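Local structure of endoglucanase (Ganoderma lucidum, 5D8Z) at residues A[271-276]-A[305-310]; A[201-206]-A[233-238]; A[22-27]-A[71-76]; A[288-293]-A[338-343]. The protein probably hydrolyses beta-1,4-glycosidic bonds inside cellulose-like glucan chains, as a TIM-barrel endoglucanase of glycoside hydrolase family 5. All coordinates share one frame; numbering follows the deposited sequence.

Contact 1. Residues A[271-276]-A[305-310]; sequences QAFNTE and GYVGWA
Strands 272-276 and 305-308 run parallel, their axes 6° apart and 4.7 Å from each other at closest approach, with N274 bridged to Y306. N274 uses both backbone polar atoms across the pair. Its N donates to G305 O at 3.0 Å, and its O accepts from V307 N at 2.9 Å, a donor lying nearly along the C=O axis.

The ring of F273 supplies the main apolar contact. With CG anti to the backbone N (chi1 -164°), the end of the ring reaches the neighbouring strand: CD2 comes within 3.5 Å of G305 O, and CE2 meets V307 CG2 at 3.6 Å. T275 CG2 sits 4.0 Å above one face of the same ring, offset toward the rim. An alanine at F273 would probably open a gap beside V307 CG2 and T275 CG2, leaving both methyls without their aromatic neighbour.

Farther along, the side chains of E276 and W309 lie side by side and point the same way. E276 CG comes within 3.7 Å of W309 CE3, and the carboxylate and indole planes are 41° apart. Both ends have polar partners beyond these strands: E276 OE1 bonds to Y237 OH and OE2 forms a salt bridge with R76, while W309 NE1 bonds to Y318 OH.

Parallel neighbours joined through helix 283-298 form a beta-alpha-beta unit of the barrel. Apolar packing at F273 thus gives way, toward the C-terminal ends of the strands, to a carboxylate of the glycan pocket whose rotation is probably restrained by Y237 and R76, with the W309 indole alongside.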
# COMPACT_ATOMS: atom_id res chain seq x y z
N GLN A 271 6.52 0.42 -14.96
CA GLN A 271 5.92 -0.65 -14.19
C GLN A 271 4.91 -0.13 -13.18
O GLN A 271 4.98 1.03 -12.76
CB GLN A 271 7.02 -1.41 -13.48
CG GLN A 271 7.86 -2.18 -14.47
CD GLN A 271 9.12 -2.71 -13.86
OE1 GLN A 271 9.89 -1.98 -13.25
NE2 GLN A 271 9.34 -3.98 -14.03
N ALA A 272 3.98 -0.99 -12.81
CA ALA A 272 3.07 -0.74 -11.67
C ALA A 272 3.07 -1.85 -10.63
O ALA A 272 3.54 -2.95 -10.87
CB ALA A 272 1.67 -0.50 -12.16
N PHE A 273 2.48 -1.55 -9.49
CA PHE A 273 2.48 -2.40 -8.29
C PHE A 273 1.09 -2.32 -7.65
O PHE A 273 0.65 -1.24 -7.26
CB PHE A 273 3.52 -1.88 -7.31
CG PHE A 273 3.91 -2.84 -6.21
CD1 PHE A 273 5.16 -2.70 -5.61
CD2 PHE A 273 3.06 -3.86 -5.77
CE1 PHE A 273 5.55 -3.56 -4.59
CE2 PHE A 273 3.46 -4.72 -4.75
CZ PHE A 273 4.69 -4.57 -4.16
N ASN A 274 0.43 -3.45 -7.54
CA ASN A 274 -0.90 -3.49 -7.00
C ASN A 274 -0.89 -3.66 -5.49
O ASN A 274 -0.86 -4.78 -4.99
CB ASN A 274 -1.69 -4.63 -7.61
CG ASN A 274 -3.08 -4.65 -7.12
OD1 ASN A 274 -3.57 -3.63 -6.61
ND2 ASN A 274 -3.74 -5.78 -7.25
N THR A 275 -0.95 -2.55 -4.76
CA THR A 275 -0.73 -2.58 -3.32
C THR A 275 -1.98 -2.84 -2.49
O THR A 275 -1.91 -2.94 -1.28
CB THR A 275 -0.08 -1.27 -2.87
OG1 THR A 275 -0.73 -0.18 -3.54
CG2 THR A 275 1.38 -1.28 -3.21
N GLU A 276 -3.13 -2.93 -3.12
CA GLU A 276 -4.35 -3.28 -2.41
C GLU A 276 -5.28 -4.07 -3.34
O GLU A 276 -5.61 -3.62 -4.43
CB GLU A 276 -5.06 -2.02 -1.90
CG GLU A 276 -4.96 -1.78 -0.40
CD GLU A 276 -5.76 -0.57 0.08
OE1 GLU A 276 -6.98 -0.48 -0.18
OE2 GLU A 276 -5.16 0.32 0.74
N GLY A 305 3.87 -6.96 -8.66
CA GLY A 305 3.22 -7.75 -7.61
C GLY A 305 1.83 -7.34 -7.17
O GLY A 305 1.30 -6.32 -7.61
N TYR A 306 1.25 -8.15 -6.28
CA TYR A 306 -0.02 -7.81 -5.62
C TYR A 306 0.20 -7.89 -4.13
O TYR A 306 1.09 -8.62 -3.69
CB TYR A 306 -1.16 -8.74 -6.04
CG TYR A 306 -0.87 -10.17 -5.73
CD1 TYR A 306 -1.11 -10.67 -4.48
CD2 TYR A 306 -0.30 -11.02 -6.69
CE1 TYR A 306 -0.82 -11.99 -4.18
CE2 TYR A 306 -0.02 -12.33 -6.40
CZ TYR A 306 -0.29 -12.81 -5.13
OH TYR A 306 -0.05 -14.12 -4.81
N VAL A 307 -0.57 -7.11 -3.37
CA VAL A 307 -0.58 -7.18 -1.90
C VAL A 307 -2.02 -7.23 -1.46
O VAL A 307 -2.81 -6.35 -1.79
CB VAL A 307 0.08 -5.96 -1.27
CG1 VAL A 307 0.30 -6.16 0.23
CG2 VAL A 307 1.40 -5.67 -1.93
N GLY A 308 -2.37 -8.25 -0.70
CA GLY A 308 -3.77 -8.50 -0.37
C GLY A 308 -4.25 -7.68 0.80
O GLY A 308 -3.52 -7.50 1.77
N TRP A 309 -5.47 -7.17 0.72
CA TRP A 309 -5.96 -6.28 1.73
C TRP A 309 -6.68 -7.10 2.73
O TRP A 309 -7.76 -7.62 2.42
CB TRP A 309 -6.89 -5.18 1.24
CG TRP A 309 -7.40 -4.42 2.41
CD1 TRP A 309 -8.61 -4.59 3.01
CD2 TRP A 309 -6.71 -3.44 3.18
NE1 TRP A 309 -8.72 -3.77 4.11
CE2 TRP A 309 -7.57 -3.04 4.23
CE3 TRP A 309 -5.44 -2.84 3.07
CZ2 TRP A 309 -7.22 -2.08 5.17
CZ3 TRP A 309 -5.09 -1.87 4.01
CH2 TRP A 309 -5.98 -1.50 5.04
N ALA A 310 -5.95 -7.34 3.82
CA ALA A 310 -6.37 -7.15 5.16
C ALA A 310 -6.08 -8.26 6.10
O ALA A 310 -6.93 -9.09 6.35
CB ALA A 310 -7.83 -6.88 5.18

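Contact 2. Residues A[201-206]-A[233-238]; sequences NWTSAE and DVHKYL. With BGC (beta-D-glucopyranose), chain C; BGC (beta-D-glucopyranose), chain B.
At the rim of the glycan pocket, where strand 230-235 of the barrel ends, T203 and A205 of the loop after strand 194-198 grip the backbone of H235. H235 N donates to T203 O (3.0 Å, 161° at the hydrogen), and A205 N donates to H235 O (3.0 Å, 148°), so one residue is held at both its N and its O. T203 OG1 lies 3.7 Å above one face of the H235 imidazole, offset toward the rim, while H235 ND1 bonds to E164. Next along, A205 CB packs on K236 CG at 3.6 Å; the ammonium of K236 is bonded to N253.

The sugars are met from both segments. W202 presents one indole face to both glucose units: CD1 is 3.3 Å from O3 of the chain C glucose, and CE3 is 3.9 Å from C5 of the chain B glucose. Y237 CE2 approaches C6 of the latter at 3.6 Å. O4 of the chain C unit is 1.4 Å from C1 of the chain B unit, as in a beta-1,4 link. The two H235 bonds thus hold loop to strand and probably help position the indole face beside the disaccharide.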
# COMPACT_ATOMS: atom_id res chain seq x y z
N ASN A 201 -8.91 8.70 -8.33
CA ASN A 201 -9.96 7.70 -8.14
C ASN A 201 -9.53 6.51 -7.27
O ASN A 201 -9.65 5.37 -7.68
CB ASN A 201 -10.54 7.24 -9.49
CG ASN A 201 -11.92 6.59 -9.33
OD1 ASN A 201 -12.80 7.12 -8.63
ND2 ASN A 201 -12.11 5.43 -9.98
N TRP A 202 -9.06 6.81 -6.06
CA TRP A 202 -8.60 5.78 -5.15
C TRP A 202 -7.55 4.91 -5.82
O TRP A 202 -7.51 3.70 -5.57
CB TRP A 202 -9.76 4.91 -4.67
CG TRP A 202 -10.95 5.70 -4.29
CD1 TRP A 202 -11.89 6.21 -5.14
CD2 TRP A 202 -11.34 6.13 -2.98
NE1 TRP A 202 -12.84 6.92 -4.44
CE2 TRP A 202 -12.52 6.89 -3.11
CE3 TRP A 202 -10.80 5.95 -1.70
CZ2 TRP A 202 -13.18 7.45 -2.01
CZ3 TRP A 202 -11.46 6.51 -0.61
CH2 TRP A 202 -12.63 7.24 -0.78
N THR A 203 -6.69 5.53 -6.64
CA THR A 203 -5.76 4.81 -7.54
C THR A 203 -6.38 3.59 -8.16
O THR A 203 -5.74 2.55 -8.30
CB THR A 203 -4.47 4.28 -6.84
OG1 THR A 203 -4.70 3.99 -5.46
CG2 THR A 203 -3.35 5.23 -6.98
N SER A 204 -7.64 3.69 -8.54
CA SER A 204 -8.23 2.58 -9.24
C SER A 204 -7.32 2.28 -10.44
O SER A 204 -6.88 3.21 -11.14
CB SER A 204 -9.63 2.93 -9.67
OG SER A 204 -10.09 2.03 -10.65
N ALA A 205 -7.02 1.01 -10.63
CA ALA A 205 -6.28 0.54 -11.81
C ALA A 205 -7.06 0.69 -13.11
O ALA A 205 -6.47 0.73 -14.18
CB ALA A 205 -5.91 -0.92 -11.63
N GLU A 206 -8.38 0.72 -13.02
CA GLU A 206 -9.24 0.83 -14.19
C GLU A 206 -9.18 2.20 -14.83
O GLU A 206 -9.26 2.32 -16.04
CB GLU A 206 -10.67 0.52 -13.78
CG GLU A 206 -11.70 0.56 -14.89
CD GLU A 206 -12.78 -0.49 -14.68
OE1 GLU A 206 -12.41 -1.65 -14.34
OE2 GLU A 206 -13.98 -0.19 -14.86
N ASP A 233 1.44 2.98 -8.35
CA ASP A 233 0.81 2.38 -7.19
C ASP A 233 -0.62 2.28 -7.58
O ASP A 233 -1.26 3.29 -7.82
CB ASP A 233 0.96 3.36 -6.01
CG ASP A 233 0.53 2.76 -4.67
OD1 ASP A 233 0.01 1.62 -4.66
OD2 ASP A 233 0.70 3.45 -3.61
N VAL A 234 -1.16 1.07 -7.66
CA VAL A 234 -2.57 0.93 -8.01
C VAL A 234 -3.27 -0.08 -7.11
O VAL A 234 -2.65 -0.95 -6.51
CB VAL A 234 -2.78 0.57 -9.50
CG1 VAL A 234 -2.01 1.55 -10.38
CG2 VAL A 234 -2.32 -0.84 -9.80
N HIS A 235 -4.59 0.08 -7.05
CA HIS A 235 -5.48 -0.67 -6.20
C HIS A 235 -6.68 -1.13 -7.04
O HIS A 235 -7.08 -0.43 -7.97
CB HIS A 235 -5.95 0.23 -5.08
CG HIS A 235 -4.90 0.59 -4.07
ND1 HIS A 235 -5.21 1.17 -2.86
CD2 HIS A 235 -3.56 0.42 -4.07
CE1 HIS A 235 -4.10 1.36 -2.17
NE2 HIS A 235 -3.09 0.91 -2.88
N LYS A 236 -7.23 -2.30 -6.71
CA LYS A 236 -8.34 -2.93 -7.45
C LYS A 236 -9.01 -4.06 -6.67
O LYS A 236 -8.36 -5.05 -6.25
CB LYS A 236 -7.86 -3.50 -8.78
CG LYS A 236 -8.45 -2.81 -9.98
CD LYS A 236 -9.90 -3.19 -10.16
CE LYS A 236 -10.79 -2.00 -10.46
NZ LYS A 236 -12.21 -2.46 -10.40
N TYR A 237 -10.33 -3.93 -6.51
CA TYR A 237 -11.12 -4.90 -5.76
C TYR A 237 -12.02 -5.62 -6.73
O TYR A 237 -12.13 -5.19 -7.87
CB TYR A 237 -11.90 -4.16 -4.68
CG TYR A 237 -11.00 -3.72 -3.57
CD1 TYR A 237 -10.62 -4.60 -2.57
CD2 TYR A 237 -10.48 -2.43 -3.52
CE1 TYR A 237 -9.81 -4.21 -1.53
CE2 TYR A 237 -9.65 -2.04 -2.50
CZ TYR A 237 -9.32 -2.94 -1.51
OH TYR A 237 -8.49 -2.58 -0.49
N LEU A 238 -12.67 -6.69 -6.30
CA LEU A 238 -13.37 -7.57 -7.23
C LEU A 238 -14.89 -7.48 -7.15
O LEU A 238 -15.60 -8.32 -7.71
CB LEU A 238 -12.89 -9.01 -7.02
CG LEU A 238 -11.50 -9.31 -7.63
CD1 LEU A 238 -10.39 -8.77 -6.74
CD2 LEU A 238 -11.24 -10.78 -7.90
C2 BGC C . -15.66 3.87 -5.75
C3 BGC C . -14.94 3.31 -4.50
C4 BGC C . -15.33 4.08 -3.22
C5 BGC C . -16.83 4.52 -3.19
C6 BGC C . -17.06 5.71 -2.27
C1 BGC C . -17.17 3.94 -5.50
O1 BGC C . -17.87 4.34 -6.68
O2 BGC C . -15.39 3.05 -6.89
O3 BGC C . -13.51 3.35 -4.71
O4 BGC C . -15.07 3.26 -2.06
O5 BGC C . -17.40 4.89 -4.46
O6 BGC C . -18.38 6.21 -2.53
C2 BGC B . -13.88 2.70 0.01
C3 BGC B . -12.54 2.22 0.62
C4 BGC B . -11.68 1.44 -0.36
C5 BGC B . -11.59 2.18 -1.71
C6 BGC B . -10.96 1.30 -2.78
C1 BGC B . -13.78 3.29 -1.42
O2 BGC B . -14.43 3.68 0.89
O3 BGC B . -12.73 1.33 1.75
O4 BGC B . -10.43 1.18 0.32
O5 BGC B . -12.87 2.55 -2.25
O6 BGC B . -11.87 1.01 -3.84

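Contact 3. Residues A[22-27]-A[71-76]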
# COMPACT_ATOMS: atom_id res chain seq x y z
N LEU A 22 4.80 -11.31 -9.65
CA LEU A 22 5.85 -12.39 -9.62
C LEU A 22 7.09 -11.99 -8.82
O LEU A 22 7.62 -12.81 -8.05
CB LEU A 22 6.21 -12.88 -11.02
CG LEU A 22 7.24 -13.97 -11.34
CD1 LEU A 22 6.81 -14.99 -12.41
CD2 LEU A 22 8.50 -13.24 -11.77
N GLN A 23 7.54 -10.74 -8.93
CA GLN A 23 8.62 -10.30 -8.03
C GLN A 23 8.16 -10.21 -6.56
O GLN A 23 8.90 -10.60 -5.67
CB GLN A 23 9.21 -8.96 -8.44
CG GLN A 23 10.59 -8.73 -7.80
CD GLN A 23 11.15 -7.31 -7.92
OE1 GLN A 23 10.70 -6.47 -8.72
NE2 GLN A 23 12.16 -7.03 -7.09
N PHE A 24 6.96 -9.68 -6.30
CA PHE A 24 6.48 -9.45 -4.93
C PHE A 24 5.11 -10.02 -4.76
O PHE A 24 4.29 -9.88 -5.62
CB PHE A 24 6.39 -7.96 -4.61
CG PHE A 24 7.72 -7.30 -4.44
CD1 PHE A 24 8.47 -7.53 -3.32
CD2 PHE A 24 8.24 -6.47 -5.42
CE1 PHE A 24 9.70 -6.93 -3.15
CE2 PHE A 24 9.46 -5.86 -5.26
CZ PHE A 24 10.20 -6.10 -4.13
N ALA A 25 4.88 -10.68 -3.63
CA ALA A 25 3.50 -10.94 -3.19
C ALA A 25 3.42 -10.78 -1.68
O ALA A 25 4.27 -11.28 -0.96
CB ALA A 25 3.04 -12.30 -3.63
N GLY A 26 2.42 -10.05 -1.20
CA GLY A 26 2.36 -9.64 0.20
C GLY A 26 0.97 -9.45 0.76
O GLY A 26 -0.04 -9.64 0.07
N VAL A 27 0.91 -9.06 2.01
CA VAL A 27 -0.37 -8.73 2.59
C VAL A 27 -0.28 -7.44 3.43
O VAL A 27 0.79 -7.08 3.96
CB VAL A 27 -0.94 -9.98 3.32
CG1 VAL A 27 0.17 -10.85 3.89
CG2 VAL A 27 -1.96 -9.63 4.38
N GLY A 71 5.11 -18.17 1.27
CA GLY A 71 5.95 -17.64 0.22
C GLY A 71 5.79 -16.16 -0.01
O GLY A 71 6.28 -15.64 -1.01
N PHE A 72 5.09 -15.47 0.88
CA PHE A 72 5.00 -14.02 0.81
C PHE A 72 6.35 -13.42 1.08
O PHE A 72 7.21 -14.06 1.70
CB PHE A 72 3.96 -13.49 1.80
CG PHE A 72 2.54 -13.80 1.42
CD1 PHE A 72 1.99 -13.27 0.28
CD2 PHE A 72 1.74 -14.62 2.21
CE1 PHE A 72 0.69 -13.55 -0.08
CE2 PHE A 72 0.42 -14.88 1.86
CZ PHE A 72 -0.10 -14.35 0.70
N ASN A 73 6.45 -12.15 0.75
CA ASN A 73 7.65 -11.51 0.27
C ASN A 73 7.83 -10.09 0.74
O ASN A 73 8.94 -9.60 0.87
CB ASN A 73 7.41 -11.36 -1.21
CG ASN A 73 8.64 -11.46 -1.98
OD1 ASN A 73 9.71 -11.29 -1.44
ND2 ASN A 73 8.50 -11.75 -3.27
N VAL A 74 6.69 -9.41 0.86
CA VAL A 74 6.60 -8.01 1.25
C VAL A 74 5.35 -7.83 2.13
O VAL A 74 4.39 -8.58 2.00
CB VAL A 74 6.49 -7.13 -0.01
CG1 VAL A 74 5.21 -7.43 -0.75
CG2 VAL A 74 6.54 -5.65 0.32
N PHE A 75 5.35 -6.83 2.99
CA PHE A 75 4.16 -6.46 3.75
C PHE A 75 3.93 -4.99 3.67
O PHE A 75 4.85 -4.20 3.55
CB PHE A 75 4.27 -6.93 5.20
CG PHE A 75 4.41 -8.41 5.28
CD1 PHE A 75 3.37 -9.22 4.84
CD2 PHE A 75 5.59 -8.98 5.65
CE1 PHE A 75 3.50 -10.60 4.83
CE2 PHE A 75 5.74 -10.36 5.65
CZ PHE A 75 4.68 -11.17 5.24
N ARG A 76 2.68 -4.62 3.71
CA ARG A 76 2.34 -3.24 3.61
C ARG A 76 1.79 -2.82 4.94
O ARG A 76 0.90 -3.46 5.46
CB ARG A 76 1.31 -3.06 2.53
CG ARG A 76 1.01 -1.61 2.25
CD ARG A 76 0.32 -1.48 0.93
NE ARG A 76 0.01 -0.11 0.59
CZ ARG A 76 -1.19 0.44 0.72
NH1 ARG A 76 -2.20 -0.24 1.27
NH2 ARG A 76 -1.37 1.68 0.32
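F72 turns the edge of its ring to A25 O, close to the backbone of G26, and can be followed outward atom by atom. CB lies 3.5 Å from A25 O. With CG anti to the carbonyl carbon (chi1 -71°), the ring turns so that A25 O stands near its plane, 3.3 Å from CD1. CE1 reaches on to G26 O at 4.0 Å, and at the tip CZ meets A342 of the C-terminal tail. V27 CG1 lies over one face of the ring, and F66 of helix 59-68 meets it with planes nearly perpendicular.

V27 and F75 form a second pair, side by side and pointing the same way: V27 CG1 is 3.5 Å from F75 CE1, while V27 O sits at the edge of that ring. F24 and V74 instead cross at about a right angle, CD1 of F24 being 3.9 Å from V74 CB. Between the backbones, R76 N donates to V27 O (3.1 Å, 167° at the hydrogen). The guanidinium of R76 leads away to N28, D118 and N163.

Strands 24-27 and 74-76 approach to 4.8 Å with their directions 42° apart. F75 and V27 pack on helix 59-68, which connects the two strands, while R76 points into the barrel toward the pocket: the layering of a TIM barrel at its first two parallel strands.

Contact 4. Residues A[288-293]-A[338-343]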
# COMPACT_ATOMS: atom_id res chain seq x y z
N PHE A 288 -12.60 -16.07 -9.21
CA PHE A 288 -12.20 -14.80 -9.86
C PHE A 288 -10.85 -14.23 -9.45
O PHE A 288 -10.20 -13.59 -10.23
CB PHE A 288 -13.25 -13.71 -9.66
CG PHE A 288 -14.46 -13.85 -10.52
CD1 PHE A 288 -14.35 -13.88 -11.90
CD2 PHE A 288 -15.73 -13.89 -9.96
CE1 PHE A 288 -15.48 -13.96 -12.70
CE2 PHE A 288 -16.87 -13.98 -10.75
CZ PHE A 288 -16.74 -14.02 -12.13
N MET A 289 -10.43 -14.44 -8.21
CA MET A 289 -9.14 -13.91 -7.75
C MET A 289 -7.99 -14.71 -8.34
O MET A 289 -6.92 -14.16 -8.63
CB MET A 289 -9.08 -13.97 -6.22
CG MET A 289 -7.74 -13.64 -5.59
SD MET A 289 -7.27 -11.95 -5.96
CE MET A 289 -8.45 -11.14 -4.89
N CYS A 290 -8.18 -16.01 -8.50
CA CYS A 290 -7.13 -16.87 -9.04
C CYS A 290 -6.87 -16.51 -10.48
O CYS A 290 -5.71 -16.52 -10.95
CB CYS A 290 -7.47 -18.35 -8.88
SG CYS A 290 -6.86 -19.06 -7.31
N GLN A 291 -7.96 -16.14 -11.16
CA GLN A 291 -7.88 -15.62 -12.51
C GLN A 291 -7.01 -14.35 -12.54
O GLN A 291 -6.00 -14.31 -13.27
CB GLN A 291 -9.29 -15.42 -13.11
CG GLN A 291 -10.00 -16.75 -13.38
CD GLN A 291 -11.43 -16.63 -13.90
OE1 GLN A 291 -12.10 -15.58 -13.84
NE2 GLN A 291 -11.91 -17.73 -14.44
N GLN A 292 -7.35 -13.36 -11.72
CA GLN A 292 -6.58 -12.10 -11.67
C GLN A 292 -5.09 -12.30 -11.34
O GLN A 292 -4.25 -11.58 -11.86
CB GLN A 292 -7.19 -11.13 -10.66
CG GLN A 292 -6.36 -9.87 -10.38
CD GLN A 292 -7.04 -8.89 -9.43
OE1 GLN A 292 -6.70 -8.84 -8.25
NE2 GLN A 292 -7.99 -8.13 -9.92
N VAL A 293 -4.79 -13.25 -10.47
CA VAL A 293 -3.42 -13.49 -10.02
C VAL A 293 -2.63 -14.25 -11.08
O VAL A 293 -1.43 -14.01 -11.26
CB VAL A 293 -3.39 -14.28 -8.70
CG1 VAL A 293 -1.97 -14.67 -8.31
CG2 VAL A 293 -4.04 -13.45 -7.58
N SER A 338 -5.27 -19.25 1.07
CA SER A 338 -4.74 -20.59 0.78
C SER A 338 -5.21 -21.12 -0.57
O SER A 338 -4.49 -21.85 -1.22
CB SER A 338 -5.09 -21.57 1.89
OG SER A 338 -6.48 -21.77 1.96
N ALA A 339 -6.40 -20.75 -1.00
CA ALA A 339 -6.85 -21.12 -2.34
C ALA A 339 -6.16 -20.30 -3.43
O ALA A 339 -5.78 -20.85 -4.46
CB ALA A 339 -8.37 -20.96 -2.46
N CYS A 340 -5.97 -19.00 -3.21
CA CYS A 340 -5.52 -18.12 -4.29
C CYS A 340 -4.27 -17.25 -4.07
O CYS A 340 -3.35 -17.30 -4.88
CB CYS A 340 -6.70 -17.25 -4.74
SG CYS A 340 -7.91 -18.16 -5.74
N LEU A 341 -4.22 -16.48 -3.00
CA LEU A 341 -3.26 -15.39 -2.92
C LEU A 341 -1.87 -15.82 -2.56
O LEU A 341 -0.93 -15.11 -2.86
CB LEU A 341 -3.70 -14.35 -1.92
CG LEU A 341 -5.01 -13.62 -2.14
CD1 LEU A 341 -5.25 -12.69 -0.96
CD2 LEU A 341 -4.97 -12.79 -3.41
N ALA A 342 -1.72 -16.95 -1.88
CA ALA A 342 -0.37 -17.38 -1.47
C ALA A 342 0.44 -17.87 -2.66
O ALA A 342 0.03 -18.77 -3.37
CB ALA A 342 -0.44 -18.46 -0.41
N PRO A 343 1.60 -17.25 -2.89
CA PRO A 343 2.51 -17.78 -3.90
C PRO A 343 2.67 -19.31 -3.83
O PRO A 343 2.72 -19.96 -4.88
CB PRO A 343 3.84 -17.09 -3.58
CG PRO A 343 3.58 -16.19 -2.42
CD PRO A 343 2.11 -15.99 -2.34
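M289, C290 and V293 meet C340 and L341 without any ring or other flat side chain taking part; the junction has no faces or edges and consists mainly of sulphur and aliphatic carbon. C290 SG is bonded to C340 SG at 2.1 Å, the CB-SG-SG-CB torsion being -117°. This disulfide draws the two CA atoms to 5.2 Å.

M289 fills in beside it. Its CG is anti to the backbone N (chi1 172°), and bends at the next two torsions fold the chain across L341 at about a right angle. CG touches L341 CD2 at 3.6 Å and C340 CB at 3.9 Å, SD lies 3.5 Å from L341 CD2, and the terminal CE passes on to L238. V293 CG2 approaches the same leucine methyl more loosely, at 4.3 Å. An alanine at M289 would probably open a gap beside L341 CD2 and C340 CB and leave that leucine branch less restrained.

L341 is held at its backbone too, its O bonded to Y306 OH of strand 303-312. A single covalent link therefore ties helix 335-341 to helix 283-298, whereas the packing of M289 and V293 against L341 is nondirectional.

Overall arrangement
From the N terminus, contact 3 comes first: it closes the loop from 22-27 to 71-76 and pairs the first two strands of the barrel. Contact 2 follows in series, fastening the loop after strand 194-198 to the end of strand 230-235 beside the sugars. Contact 1 opens later and joins the last two strands, 272-277 and 303-312. Contact 4 crosses it, since 288-293 lies between the strands of contact 1 while 338-343 follows both; none of the four nests inside another. G308 N near G26 O closes the barrel between contacts 1 and 3, while contacts 1 and 2 meet on neighbouring strands 272-277 and 230-235. P343 brings the C-terminal tail of contact 4 onto F72.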